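Local atomic coordinates of flagellar motor switch protein FliG (Aquifex aeolicus, PDB entry 3HJL), a protein that probably forms part of the rotor-mounted switch complex at the base of the flagellar basal body, which sets the direction of flagellar rotation. Residues Q13-L18 against Q40-L45; L19-E24 against E83-V88; F238-I243 against E272-K277; M264-G269 against E306-Q311. All coordinates share one frame; numbering follows the deposited sequence.

Contact 1. Residues Q13-L18 against Q40-L45; sequences QKAAVL and QKLFAL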
loop_
_atom_site.group_PDB
_atom_site.type_symbol
_atom_site.label_atom_id
_atom_site.label_comp_id
_atom_site.label_asym_id
_atom_site.label_seq_id
_atom_site.Cartn_x
_atom_site.Cartn_y
_atom_site.Cartn_z
ATOM N N GLN A 13 -47.728 0.537 3.717
ATOM C CA GLN A 13 -46.399 1.090 3.405
ATOM C C GLN A 13 -45.980 0.824 1.952
ATOM O O GLN A 13 -45.377 1.689 1.317
ATOM C CB GLN A 13 -45.340 0.564 4.386
ATOM C CG GLN A 13 -45.366 1.269 5.753
ATOM C CD GLN A 13 -44.545 0.558 6.841
ATOM O OE1 GLN A 13 -44.324 -0.656 6.793
ATOM N NE2 GLN A 13 -44.127 1.318 7.848
ATOM N N LYS A 14 -46.293 -0.366 1.441
ATOM C CA LYS A 14 -46.086 -0.680 0.020
ATOM C C LYS A 14 -46.897 0.263 -0.862
ATOM O O LYS A 14 -46.367 0.814 -1.813
ATOM C CB LYS A 14 -46.479 -2.125 -0.309
ATOM C CG LYS A 14 -45.435 -3.161 0.022
ATOM C CD LYS A 14 -45.876 -4.535 -0.475
ATOM C CE LYS A 14 -44.743 -5.544 -0.401
ATOM N NZ LYS A 14 -45.112 -6.834 -1.041
ATOM N N ALA A 15 -48.192 0.397 -0.565
ATOM C CA ALA A 15 -49.068 1.345 -1.269
ATOM C C ALA A 15 -48.468 2.763 -1.293
ATOM O O ALA A 15 -48.477 3.426 -2.334
ATOM C CB ALA A 15 -50.436 1.372 -0.626
ATOM N N ALA A 16 -47.950 3.204 -0.144
ATOM C CA ALA A 16 -47.295 4.514 -0.014
ATOM C C ALA A 16 -46.083 4.647 -0.937
ATOM O O ALA A 16 -45.921 5.663 -1.616
ATOM C CB ALA A 16 -46.873 4.754 1.437
ATOM N N VAL A 17 -45.244 3.615 -0.958
ATOM C CA VAL A 17 -44.047 3.609 -1.794
ATOM C C VAL A 17 -44.409 3.535 -3.278
ATOM O O VAL A 17 -43.815 4.244 -4.086
ATOM C CB VAL A 17 -43.077 2.464 -1.411
ATOM C CG1 VAL A 17 -41.879 2.442 -2.353
ATOM C CG2 VAL A 17 -42.595 2.626 0.048
ATOM N N LEU A 18 -45.387 2.692 -3.624
ATOM C CA LEU A 18 -45.895 2.598 -4.999
ATOM C C LEU A 18 -46.407 3.941 -5.508
ATOM O O LEU A 18 -46.053 4.363 -6.616
ATOM C CB LEU A 18 -47.021 1.559 -5.114
ATOM C CG LEU A 18 -46.663 0.073 -5.186
ATOM C CD1 LEU A 18 -47.949 -0.783 -5.169
ATOM C CD2 LEU A 18 -45.842 -0.233 -6.446
ATOM N N GLN A 40 -53.012 11.975 2.113
ATOM C CA GLN A 40 -52.205 12.381 3.278
ATOM C C GLN A 40 -51.831 11.209 4.195
ATOM O O GLN A 40 -50.766 11.231 4.804
ATOM C CB GLN A 40 -52.904 13.487 4.090
ATOM C CG GLN A 40 -52.996 14.854 3.379
ATOM C CD GLN A 40 -51.644 15.427 2.947
ATOM O OE1 GLN A 40 -51.508 15.925 1.827
ATOM N NE2 GLN A 40 -50.639 15.326 3.819
ATOM N N LYS A 41 -52.715 10.219 4.330
ATOM C CA LYS A 41 -52.366 9.006 5.067
ATOM C C LYS A 41 -51.210 8.300 4.355
ATOM O O LYS A 41 -50.252 7.877 4.999
ATOM C CB LYS A 41 -53.563 8.051 5.221
ATOM C CG LYS A 41 -54.565 8.452 6.301
ATOM C CD LYS A 41 -55.495 7.298 6.705
ATOM C CE LYS A 41 -56.494 6.928 5.623
ATOM N NZ LYS A 41 -57.516 7.982 5.393
ATOM N N LEU A 42 -51.279 8.217 3.025
ATOM C CA LEU A 42 -50.193 7.620 2.247
ATOM C C LEU A 42 -48.884 8.409 2.348
ATOM O O LEU A 42 -47.823 7.801 2.466
ATOM C CB LEU A 42 -50.602 7.402 0.790
ATOM C CG LEU A 42 -51.600 6.247 0.594
ATOM C CD1 LEU A 42 -52.245 6.275 -0.791
ATOM C CD2 LEU A 42 -50.933 4.893 0.855
ATOM N N PHE A 43 -48.955 9.743 2.379
ATOM C CA PHE A 43 -47.732 10.562 2.526
ATOM C C PHE A 43 -47.109 10.394 3.915
ATOM O O PHE A 43 -45.886 10.260 4.031
ATOM C CB PHE A 43 -47.986 12.060 2.251
ATOM C CG PHE A 43 -48.444 12.374 0.835
ATOM C CD1 PHE A 43 -47.814 11.810 -0.277
ATOM C CD2 PHE A 43 -49.441 13.323 0.618
ATOM C CE1 PHE A 43 -48.230 12.128 -1.571
ATOM C CE2 PHE A 43 -49.864 13.638 -0.671
ATOM C CZ PHE A 43 -49.257 13.042 -1.765
ATOM N N ALA A 44 -47.949 10.373 4.959
ATOM C CA ALA A 44 -47.461 10.172 6.330
ATOM C C ALA A 44 -46.829 8.785 6.496
ATOM O O ALA A 44 -45.820 8.638 7.186
ATOM C CB ALA A 44 -48.574 10.396 7.342
ATOM N N LEU A 45 -47.404 7.779 5.832
ATOM C CA LEU A 45 -46.820 6.428 5.811
ATOM C C LEU A 45 -45.406 6.412 5.198
ATOM O O LEU A 45 -44.507 5.781 5.744
ATOM C CB LEU A 45 -47.732 5.442 5.057
ATOM C CG LEU A 45 -48.996 5.005 5.798
ATOM C CD1 LEU A 45 -50.006 4.431 4.840
ATOM C CD2 LEU A 45 -48.678 4.020 6.900
HETATM O O HOH W 1 -44.696 4.044 7.837
#
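A single water joins Gln13 to Leu45: it accepts from the amide nitrogen of Gln13, NE2 lying 2.8 Å from it, and donates to the carbonyl of Leu45, whose O is 2.7 Å away. Gln13 thus reaches the second helix through solvent, and no direct hydrogen bond links the two segments. The aliphatic part of the same side chain adds only a loose approach, Gln13 CG standing 4.5 Å from Leu45 CD2.

The rest is apolar and depends on small residues. The local axes come within 8.4 Å of each other and cross at -97°, and Ala16 and Leu42 have their CA atoms just 4.8 Å apart, a spacing that probably leaves little room for a larger side chain on Ala16. Its methyl points at the other helix, where CB meets the carbonyl O of Leu42 at 3.4 Å and is 3.8 Å from CB of Leu45. Leu42 reaches back over the backbone of the first helix. Its CG lies anti to the carbonyl carbon (chi1 -73°), and CD2 ends 3.6 Å from the backbone N of Ala16, with the methyl of Ala15 also beside it. Leu45 touches Ala16 through CB, not through its branch.

Within the N-terminal domain, Leu45 also packs on Leu9 and Ala12, and Leu42 on Leu19, so helix 36-47 touches helix 7-21 at points from Leu9 to Leu19. Other sides of helix 7-21 are covered by helices 54-70 and 78-88, through Leu64 on Lys14, Val17 and Leu18, and through Ile85 and Val88 on Val17.

Contact 2. Residues L19-E24 against E83-V88; sequences LLSLPE and ENIKKV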
loop_
_atom_site.group_PDB
_atom_site.type_symbol
_atom_site.label_atom_id
_atom_site.label_comp_id
_atom_site.label_asym_id
_atom_site.label_seq_id
_atom_site.Cartn_x
_atom_site.Cartn_y
_atom_site.Cartn_z
ATOM N N LEU A 19 -47.227 4.610 -4.695
ATOM C CA LEU A 19 -47.775 5.933 -5.045
ATOM C C LEU A 19 -46.669 6.901 -5.504
ATOM O O LEU A 19 -46.806 7.580 -6.525
ATOM C CB LEU A 19 -48.535 6.537 -3.848
ATOM C CG LEU A 19 -49.221 7.903 -4.030
ATOM C CD1 LEU A 19 -50.377 7.806 -5.028
ATOM C CD2 LEU A 19 -49.705 8.440 -2.694
ATOM N N LEU A 20 -45.568 6.912 -4.765
ATOM C CA LEU A 20 -44.445 7.803 -5.045
ATOM C C LEU A 20 -43.458 7.300 -6.127
ATOM O O LEU A 20 -42.791 8.113 -6.755
ATOM C CB LEU A 20 -43.692 8.066 -3.740
ATOM C CG LEU A 20 -44.535 8.717 -2.636
ATOM C CD1 LEU A 20 -43.867 8.545 -1.291
ATOM C CD2 LEU A 20 -44.779 10.185 -2.957
ATOM N N SER A 21 -43.397 5.977 -6.344
ATOM C CA SER A 21 -42.417 5.329 -7.242
ATOM C C SER A 21 -42.923 4.995 -8.652
ATOM O O SER A 21 -42.136 4.986 -9.593
ATOM C CB SER A 21 -41.904 4.041 -6.598
ATOM O OG SER A 21 -41.323 4.303 -5.327
ATOM N N LEU A 22 -44.212 4.672 -8.777
ATOM C CA LEU A 22 -44.832 4.320 -10.065
ATOM C C LEU A 22 -44.748 5.469 -11.072
ATOM O O LEU A 22 -44.627 6.623 -10.672
ATOM C CB LEU A 22 -46.321 3.948 -9.882
ATOM C CG LEU A 22 -46.695 2.584 -9.278
ATOM C CD1 LEU A 22 -48.151 2.583 -8.871
ATOM C CD2 LEU A 22 -46.427 1.454 -10.258
ATOM N N PRO A 23 -44.843 5.156 -12.382
ATOM C CA PRO A 23 -44.871 6.221 -13.394
ATOM C C PRO A 23 -46.057 7.162 -13.199
ATOM O O PRO A 23 -47.098 6.739 -12.688
ATOM C CB PRO A 23 -45.011 5.455 -14.718
ATOM C CG PRO A 23 -44.564 4.082 -14.429
ATOM C CD PRO A 23 -44.896 3.816 -13.001
ATOM N N GLU A 24 -45.897 8.421 -13.604
ATOM C CA GLU A 24 -46.951 9.428 -13.420
ATOM C C GLU A 24 -48.239 9.131 -14.194
ATOM O O GLU A 24 -49.309 9.543 -13.760
ATOM C CB GLU A 24 -46.443 10.836 -13.739
ATOM C CG GLU A 24 -45.303 11.309 -12.828
ATOM C CD GLU A 24 -45.227 12.825 -12.720
ATOM O OE1 GLU A 24 -44.372 13.438 -13.401
ATOM O OE2 GLU A 24 -46.053 13.402 -11.978
ATOM N N GLU A 83 -34.902 3.243 -8.607
ATOM C CA GLU A 83 -34.264 4.452 -8.066
ATOM C C GLU A 83 -35.255 5.291 -7.269
ATOM O O GLU A 83 -34.896 5.840 -6.230
ATOM C CB GLU A 83 -33.633 5.307 -9.194
ATOM C CG GLU A 83 -32.760 6.494 -8.705
ATOM C CD GLU A 83 -32.294 7.422 -9.840
ATOM O OE1 GLU A 83 -31.832 8.547 -9.538
ATOM O OE2 GLU A 83 -32.385 7.038 -11.030
ATOM N N ASN A 84 -36.489 5.408 -7.766
ATOM C CA ASN A 84 -37.540 6.153 -7.050
ATOM C C ASN A 84 -37.869 5.544 -5.686
ATOM O O ASN A 84 -38.071 6.282 -4.725
ATOM C CB ASN A 84 -38.816 6.274 -7.895
ATOM C CG ASN A 84 -38.635 7.165 -9.118
ATOM O OD1 ASN A 84 -37.583 7.773 -9.320
ATOM N ND2 ASN A 84 -39.643 7.201 -9.965
ATOM N N ILE A 85 -37.912 4.211 -5.607
ATOM C CA ILE A 85 -38.081 3.507 -4.321
ATOM C C ILE A 85 -36.882 3.771 -3.391
ATOM O O ILE A 85 -37.063 3.918 -2.184
ATOM C CB ILE A 85 -38.270 1.966 -4.496
ATOM C CG1 ILE A 85 -39.569 1.653 -5.239
ATOM C CG2 ILE A 85 -38.312 1.254 -3.124
ATOM C CD1 ILE A 85 -39.700 0.223 -5.590
ATOM N N LYS A 86 -35.673 3.868 -3.961
ATOM C CA LYS A 86 -34.469 4.205 -3.176
ATOM C C LYS A 86 -34.462 5.635 -2.615
ATOM O O LYS A 86 -33.755 5.899 -1.638
ATOM C CB LYS A 86 -33.177 3.938 -3.967
ATOM C CG LYS A 86 -32.835 2.459 -4.089
ATOM C CD LYS A 86 -31.484 2.238 -4.731
ATOM C CE LYS A 86 -31.018 0.802 -4.542
ATOM N NZ LYS A 86 -29.733 0.515 -5.253
ATOM N N LYS A 87 -35.230 6.548 -3.222
ATOM C CA LYS A 87 -35.383 7.915 -2.687
ATOM C C LYS A 87 -36.404 7.962 -1.544
ATOM O O LYS A 87 -36.244 8.722 -0.588
ATOM C CB LYS A 87 -35.811 8.913 -3.779
ATOM C CG LYS A 87 -34.971 8.935 -5.075
ATOM C CD LYS A 87 -33.454 8.785 -4.864
ATOM C CE LYS A 87 -32.847 9.947 -4.066
ATOM N NZ LYS A 87 -31.353 9.860 -4.009
ATOM N N VAL A 88 -37.448 7.147 -1.654
ATOM C CA VAL A 88 -38.522 7.104 -0.673
ATOM C C VAL A 88 -38.056 6.474 0.643
ATOM O O VAL A 88 -38.193 7.078 1.705
ATOM C CB VAL A 88 -39.734 6.288 -1.219
ATOM C CG1 VAL A 88 -40.841 6.185 -0.173
ATOM C CG2 VAL A 88 -40.262 6.912 -2.505
#
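Ser21 lies against Asn84, Ile85 and Val88, and its short side chain can be followed atom by atom. CB sits 3.6 Å from CG1 of Ile85 and 4.0 Å from CB of Asn84. One bond further, OG is anti to the carbonyl carbon (chi1 -57°), a position that brings it 3.2 Å from Ile85 CG1; Val88 CG2 is also near. The hydroxyl makes its hydrogen bond within its own helix, to the carbonyl of Val17 one turn back, so a polar atom held against aliphatic carbons is satisfied locally. The backbone carbonyl of the same residue receives a weak bond from Asn84, with ND2 3.4 Å from Ser21 O, long but nearly straight at 164°. Leu20 adds an apolar flank: its CB is 3.8 Å from Val88 CG2, and its CD1 touches both methyls of that valine.

The backbones are close here, the CA atoms of Ser21 and Asn84 lying 4.9 Å apart. Ser21 ends helix 7-21, Leu22 being the first residue to leave helical torsions. The arrangement is that of a helix C-terminus packed through a small residue on a later helix, 78-88, within the all-helical FliG N-terminal domain.

Contact 3. Residues F238-I243 against E272-K277; sequences FTFEDI and EDIKQK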
loop_
_atom_site.group_PDB
_atom_site.type_symbol
_atom_site.label_atom_id
_atom_site.label_comp_id
_atom_site.label_asym_id
_atom_site.label_seq_id
_atom_site.Cartn_x
_atom_site.Cartn_y
_atom_site.Cartn_z
ATOM N N PHE A 238 29.705 -10.109 10.913
ATOM C CA PHE A 238 30.860 -10.843 10.384
ATOM C C PHE A 238 30.615 -11.205 8.921
ATOM O O PHE A 238 29.705 -12.026 8.594
ATOM C CB PHE A 238 31.206 -12.102 11.188
ATOM C CG PHE A 238 32.587 -12.638 10.878
ATOM C CD1 PHE A 238 33.687 -12.217 11.619
ATOM C CD2 PHE A 238 32.799 -13.465 9.783
ATOM C CE1 PHE A 238 34.962 -12.648 11.306
ATOM C CE2 PHE A 238 34.071 -13.904 9.462
ATOM C CZ PHE A 238 35.159 -13.494 10.227
ATOM N N THR A 239 31.449 -10.603 8.058
ATOM C CA THR A 239 31.378 -10.781 6.611
ATOM C C THR A 239 32.587 -11.602 6.171
ATOM O O THR A 239 33.513 -11.831 6.958
ATOM C CB THR A 239 31.341 -9.394 5.877
ATOM O OG1 THR A 239 31.024 -9.582 4.493
ATOM C CG2 THR A 239 32.673 -8.651 5.992
ATOM N N PHE A 240 32.555 -12.085 4.932
ATOM C CA PHE A 240 33.658 -12.874 4.382
ATOM C C PHE A 240 34.968 -12.064 4.324
ATOM O O PHE A 240 36.053 -12.609 4.517
ATOM C CB PHE A 240 33.296 -13.405 2.993
ATOM C CG PHE A 240 34.231 -14.477 2.490
ATOM C CD1 PHE A 240 34.073 -15.793 2.891
ATOM C CD2 PHE A 240 35.261 -14.168 1.611
ATOM C CE1 PHE A 240 34.929 -16.784 2.433
ATOM C CE2 PHE A 240 36.115 -15.157 1.145
ATOM C CZ PHE A 240 35.951 -16.461 1.561
ATOM N N GLU A 241 34.852 -10.759 4.105
ATOM C CA GLU A 241 36.004 -9.867 4.080
ATOM C C GLU A 241 36.708 -9.794 5.452
ATOM O O GLU A 241 37.926 -9.622 5.506
ATOM C CB GLU A 241 35.578 -8.465 3.626
ATOM C CG GLU A 241 35.003 -8.383 2.187
ATOM C CD GLU A 241 36.058 -8.531 1.092
ATOM O OE1 GLU A 241 36.686 -7.514 0.722
ATOM O OE2 GLU A 241 36.194 -9.649 0.544
ATOM N N ASP A 242 35.959 -10.014 6.545
ATOM C CA ASP A 242 36.524 -9.978 7.916
ATOM C C ASP A 242 37.449 -11.161 8.244
ATOM O O ASP A 242 38.032 -11.207 9.325
ATOM C CB ASP A 242 35.414 -9.902 8.983
ATOM C CG ASP A 242 34.560 -8.655 8.860
ATOM O OD1 ASP A 242 35.123 -7.553 8.627
ATOM O OD2 ASP A 242 33.324 -8.770 9.056
ATOM N N ILE A 243 37.568 -12.122 7.332
ATOM C CA ILE A 243 38.556 -13.198 7.466
ATOM C C ILE A 243 40.001 -12.631 7.605
ATOM O O ILE A 243 40.849 -13.239 8.263
ATOM C CB ILE A 243 38.438 -14.213 6.288
ATOM C CG1 ILE A 243 37.133 -15.017 6.423
ATOM C CG2 ILE A 243 39.623 -15.171 6.274
ATOM C CD1 ILE A 243 36.844 -15.978 5.258
ATOM N N GLU A 272 42.854 -11.588 -3.310
ATOM C CA GLU A 272 44.085 -12.381 -3.323
ATOM C C GLU A 272 44.698 -12.578 -1.935
ATOM O O GLU A 272 45.237 -13.653 -1.641
ATOM C CB GLU A 272 45.123 -11.752 -4.275
ATOM C CG GLU A 272 46.329 -12.645 -4.603
ATOM C CD GLU A 272 45.933 -13.982 -5.228
ATOM O OE1 GLU A 272 46.535 -15.015 -4.855
ATOM O OE2 GLU A 272 44.995 -14.004 -6.059
ATOM N N ASP A 273 44.621 -11.549 -1.093
ATOM C CA ASP A 273 45.172 -11.630 0.266
ATOM C C ASP A 273 44.410 -12.610 1.178
ATOM O O ASP A 273 45.007 -13.214 2.067
ATOM C CB ASP A 273 45.279 -10.243 0.907
ATOM C CG ASP A 273 43.932 -9.599 1.159
ATOM O OD1 ASP A 273 43.180 -9.364 0.190
ATOM O OD2 ASP A 273 43.662 -9.274 2.328
ATOM N N ILE A 274 43.109 -12.775 0.940
ATOM C CA ILE A 274 42.294 -13.751 1.678
ATOM C C ILE A 274 42.561 -15.171 1.140
ATOM O O ILE A 274 42.558 -16.137 1.909
ATOM C CB ILE A 274 40.770 -13.385 1.637
ATOM C CG1 ILE A 274 40.526 -12.045 2.354
ATOM C CG2 ILE A 274 39.920 -14.471 2.288
ATOM C CD1 ILE A 274 39.088 -11.547 2.265
ATOM N N LYS A 275 42.796 -15.293 -0.171
ATOM C CA LYS A 275 43.237 -16.566 -0.748
ATOM C C LYS A 275 44.528 -17.008 -0.067
ATOM O O LYS A 275 44.606 -18.121 0.461
ATOM C CB LYS A 275 43.496 -16.462 -2.257
ATOM C CG LYS A 275 42.282 -16.431 -3.147
ATOM C CD LYS A 275 42.728 -16.318 -4.608
ATOM C CE LYS A 275 41.581 -16.522 -5.582
ATOM N NZ LYS A 275 42.005 -16.444 -7.013
ATOM N N GLN A 276 45.528 -16.127 -0.073
ATOM C CA GLN A 276 46.833 -16.419 0.545
ATOM C C GLN A 276 46.752 -16.655 2.053
ATOM O O GLN A 276 47.580 -17.376 2.609
ATOM C CB GLN A 276 47.858 -15.307 0.249
ATOM C CG GLN A 276 48.251 -15.154 -1.225
ATOM C CD GLN A 276 48.821 -16.429 -1.841
ATOM O OE1 GLN A 276 49.423 -17.265 -1.152
ATOM N NE2 GLN A 276 48.630 -16.584 -3.150
ATOM N N LYS A 277 45.760 -16.058 2.705
ATOM C CA LYS A 277 45.538 -16.264 4.134
ATOM C C LYS A 277 45.214 -17.729 4.449
ATOM O O LYS A 277 45.705 -18.277 5.439
ATOM C CB LYS A 277 44.415 -15.351 4.625
ATOM C CG LYS A 277 44.280 -15.304 6.115
ATOM C CD LYS A 277 43.866 -13.927 6.614
ATOM C CE LYS A 277 43.976 -13.827 8.124
ATOM N NZ LYS A 277 45.372 -14.001 8.627
#
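Apolar contacts dominate the meeting of Phe238-Ile243 with Glu272-Lys277, and they converge on Ile274, which points toward the other segment. CG2, anti to the backbone N, touches two partners, Phe240 CE2 at 4.0 Å and Ile243 CG2 at 4.1 Å. The two isoleucine side chains cross at about a right angle, whereas Phe240 is met obliquely. Inside its own segment the phenyl ring carries CD1 of Ile243 on one face, 3.5 Å above the plane and offset toward the rim, which ties the two apolar partners together. An alanine in place of Ile274 would probably open a gap beside the Phe240 ring and leave Ile243 CG2 without its mate.

Contacts between carbon and oxygen come next. Ile274 CD1 is 3.9 Å from the backbone O of Phe240 and equally far from OE2 of Glu241, whose chain bends at chi2 (-73°). Lys277 lays its aliphatic chain on a carbonyl, with CE 3.2 Å from Ile243 O, while its NZ makes a weak hydrogen bond to Leu246 O.

No hydrogen bond crosses between the segments; the polar bonds lie within or beside them. Thr239 N donates to Asp242 OD2 at 2.8 Å and 174°, approaching on the anti side and 32° out of the carboxylate plane. Asp273 forms a salt bridge with Arg244.

Ile243 also touches Ile316 of helix 302-320. The contact packs a loop that passes into a 3-10 turn against helix 272-279, in the buried interior of the helical FliG C-terminal domain.

Contact 4. Residues M264-G269 against E306-Q311; sequences MIALLG and EKAQRQ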
loop_
_atom_site.group_PDB
_atom_site.type_symbol
_atom_site.label_atom_id
_atom_site.label_comp_id
_atom_site.label_asym_id
_atom_site.label_seq_id
_atom_site.Cartn_x
_atom_site.Cartn_y
_atom_site.Cartn_z
ATOM N N MET A 264 37.219 -23.892 -1.804
ATOM C CA MET A 264 37.708 -23.597 -3.156
ATOM C C MET A 264 36.778 -22.652 -3.896
ATOM O O MET A 264 37.223 -21.644 -4.446
ATOM C CB MET A 264 37.842 -24.880 -3.987
ATOM C CG MET A 264 39.149 -25.623 -3.783
ATOM S SD MET A 264 39.392 -27.087 -4.803
ATOM C CE MET A 264 38.511 -26.668 -6.288
ATOM N N ILE A 265 35.491 -23.010 -3.914
ATOM C CA ILE A 265 34.447 -22.238 -4.596
ATOM C C ILE A 265 34.315 -20.833 -4.004
ATOM O O ILE A 265 34.238 -19.851 -4.747
ATOM C CB ILE A 265 33.073 -22.967 -4.528
ATOM C CG1 ILE A 265 33.093 -24.251 -5.375
ATOM C CG2 ILE A 265 31.944 -22.052 -5.029
ATOM C CD1 ILE A 265 33.021 -23.999 -6.878
ATOM N N ALA A 266 34.298 -20.756 -2.669
ATOM C CA ALA A 266 34.266 -19.480 -1.935
ATOM C C ALA A 266 35.424 -18.566 -2.300
ATOM O O ALA A 266 35.248 -17.345 -2.398
ATOM C CB ALA A 266 34.284 -19.732 -0.435
ATOM N N LEU A 267 36.607 -19.156 -2.462
ATOM C CA LEU A 267 37.812 -18.394 -2.775
ATOM C C LEU A 267 37.923 -17.928 -4.229
ATOM O O LEU A 267 38.736 -17.068 -4.517
ATOM C CB LEU A 267 39.069 -19.152 -2.338
ATOM C CG LEU A 267 39.292 -19.286 -0.818
ATOM C CD1 LEU A 267 40.521 -20.089 -0.553
ATOM C CD2 LEU A 267 39.410 -17.935 -0.122
ATOM N N LEU A 268 37.095 -18.464 -5.130
ATOM C CA LEU A 268 37.076 -17.999 -6.533
ATOM C C LEU A 268 36.710 -16.522 -6.632
ATOM O O LEU A 268 37.314 -15.784 -7.408
ATOM C CB LEU A 268 36.089 -18.810 -7.388
ATOM C CG LEU A 268 36.434 -20.248 -7.748
ATOM C CD1 LEU A 268 35.269 -20.871 -8.507
ATOM C CD2 LEU A 268 37.708 -20.304 -8.588
ATOM N N GLY A 269 35.723 -16.102 -5.836
ATOM C CA GLY A 269 35.310 -14.694 -5.768
ATOM C C GLY A 269 35.893 -13.934 -4.581
ATOM O O GLY A 269 35.296 -12.947 -4.134
ATOM N N GLU A 306 28.929 -17.036 -3.841
ATOM C CA GLU A 306 28.266 -16.378 -2.712
ATOM C C GLU A 306 27.795 -17.374 -1.641
ATOM O O GLU A 306 28.031 -17.155 -0.450
ATOM C CB GLU A 306 27.080 -15.545 -3.213
ATOM C CG GLU A 306 27.504 -14.271 -3.948
ATOM C CD GLU A 306 26.365 -13.558 -4.691
ATOM O OE1 GLU A 306 26.616 -12.424 -5.157
ATOM O OE2 GLU A 306 25.241 -14.111 -4.821
ATOM N N LYS A 307 27.145 -18.462 -2.072
ATOM C CA LYS A 307 26.658 -19.519 -1.161
ATOM C C LYS A 307 27.789 -20.170 -0.350
ATOM O O LYS A 307 27.651 -20.395 0.849
ATOM C CB LYS A 307 25.896 -20.598 -1.946
ATOM C CG LYS A 307 25.297 -21.731 -1.080
ATOM C CD LYS A 307 24.580 -22.785 -1.926
ATOM C CE LYS A 307 24.234 -24.025 -1.093
ATOM N NZ LYS A 307 23.664 -25.140 -1.909
ATOM N N ALA A 308 28.880 -20.519 -1.026
ATOM C CA ALA A 308 30.044 -21.103 -0.366
ATOM C C ALA A 308 30.693 -20.098 0.603
ATOM O O ALA A 308 31.131 -20.482 1.688
ATOM C CB ALA A 308 31.049 -21.581 -1.400
ATOM N N GLN A 309 30.742 -18.821 0.216
ATOM C CA GLN A 309 31.257 -17.768 1.104
ATOM C C GLN A 309 30.463 -17.624 2.409
ATOM O O GLN A 309 31.065 -17.555 3.486
ATOM C CB GLN A 309 31.346 -16.417 0.382
ATOM C CG GLN A 309 32.590 -16.298 -0.493
ATOM C CD GLN A 309 32.777 -14.933 -1.094
ATOM O OE1 GLN A 309 32.019 -14.009 -0.819
ATOM N NE2 GLN A 309 33.811 -14.790 -1.908
ATOM N N ARG A 310 29.127 -17.618 2.319
ATOM C CA ARG A 310 28.288 -17.568 3.532
ATOM C C ARG A 310 28.382 -18.848 4.366
ATOM O O ARG A 310 28.216 -18.793 5.581
ATOM C CB ARG A 310 26.820 -17.218 3.224
ATOM C CG ARG A 310 26.016 -18.256 2.449
ATOM C CD ARG A 310 24.552 -17.821 2.293
ATOM N NE ARG A 310 24.411 -16.659 1.398
ATOM C CZ ARG A 310 24.025 -16.678 0.111
ATOM N NH1 ARG A 310 23.674 -17.809 -0.516
ATOM N NH2 ARG A 310 23.959 -15.528 -0.564
ATOM N N GLN A 311 28.636 -19.988 3.711
ATOM C CA GLN A 311 28.840 -21.265 4.415
ATOM C C GLN A 311 30.114 -21.236 5.266
ATOM O O GLN A 311 30.118 -21.709 6.401
ATOM C CB GLN A 311 28.872 -22.448 3.435
ATOM C CG GLN A 311 27.483 -22.925 2.998
ATOM C CD GLN A 311 27.520 -24.064 1.979
ATOM O OE1 GLN A 311 28.572 -24.400 1.426
ATOM N NE2 GLN A 311 26.361 -24.659 1.726
#
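Ala266 and Gln309 bring their backbones together, with CA atoms 4.6 Å apart, where helix segment 264-268 meets helix segment 306-311. The local axes approach to 7.5 Å and cross at -114°. Gly269, just beyond, has its carbonyl within reach of the second helix's side chains.

Small side chains accompany this spacing. The methyl of Ala308 points at the first helix and lies 3.6 Å from the backbone N of Ala266; the two CB atoms are 3.8 Å apart. Ile265 touches the same Ala308 methyl with CG2. Such alanine-on-alanine packing is a familiar means of bringing two helices close, and here it joins helix 260-268 to helix 302-320 in the all-helical C-terminal domain of FliG. Away from this interface, Met264 and Leu267 pack on Phe290 of helix 284-296.

Gln309 supplies the polar bonds. Its CG rests on the Ala266 methyl, and the extended chain beyond it carries the amide to the carbonyl of Ala266. NE2 donates to Ala266 O at 3.0 Å with an angle of 168°, in the carbonyl plane and close to the plane of its own amide. A second, weak bond runs from NE2 to Gly269 O at 3.2 Å, more bent at 140°. One amide nitrogen thus bridges two carbonyls in this part of the chain. A leucine in place of Gln309 would probably leave the carbonyls of Ala266 and Gly269 without this donor.

How the contacts relate
The contacts form two pairs at opposite ends of an elongated chain. Contacts 1 and 2 share helix 7-21 in the N-terminal domain, their centres about 11 Å apart, and meet where Val17 packs on Ile85 and Leu42 on Leu19. Contacts 3 and 4 are equally close in the C-terminal domain, joined through Phe240, which touches Gln309 and Leu267. Centres of different pairs lie about 78 to 89 Å apart. Contact 3 is the buried one, largely apolar; contact 1 is at the surface and recruits a water. The partly buried contacts 2 and 4 each use a side-chain amide on a backbone carbonyl, weakly in contact 2, more firmly in contact 4.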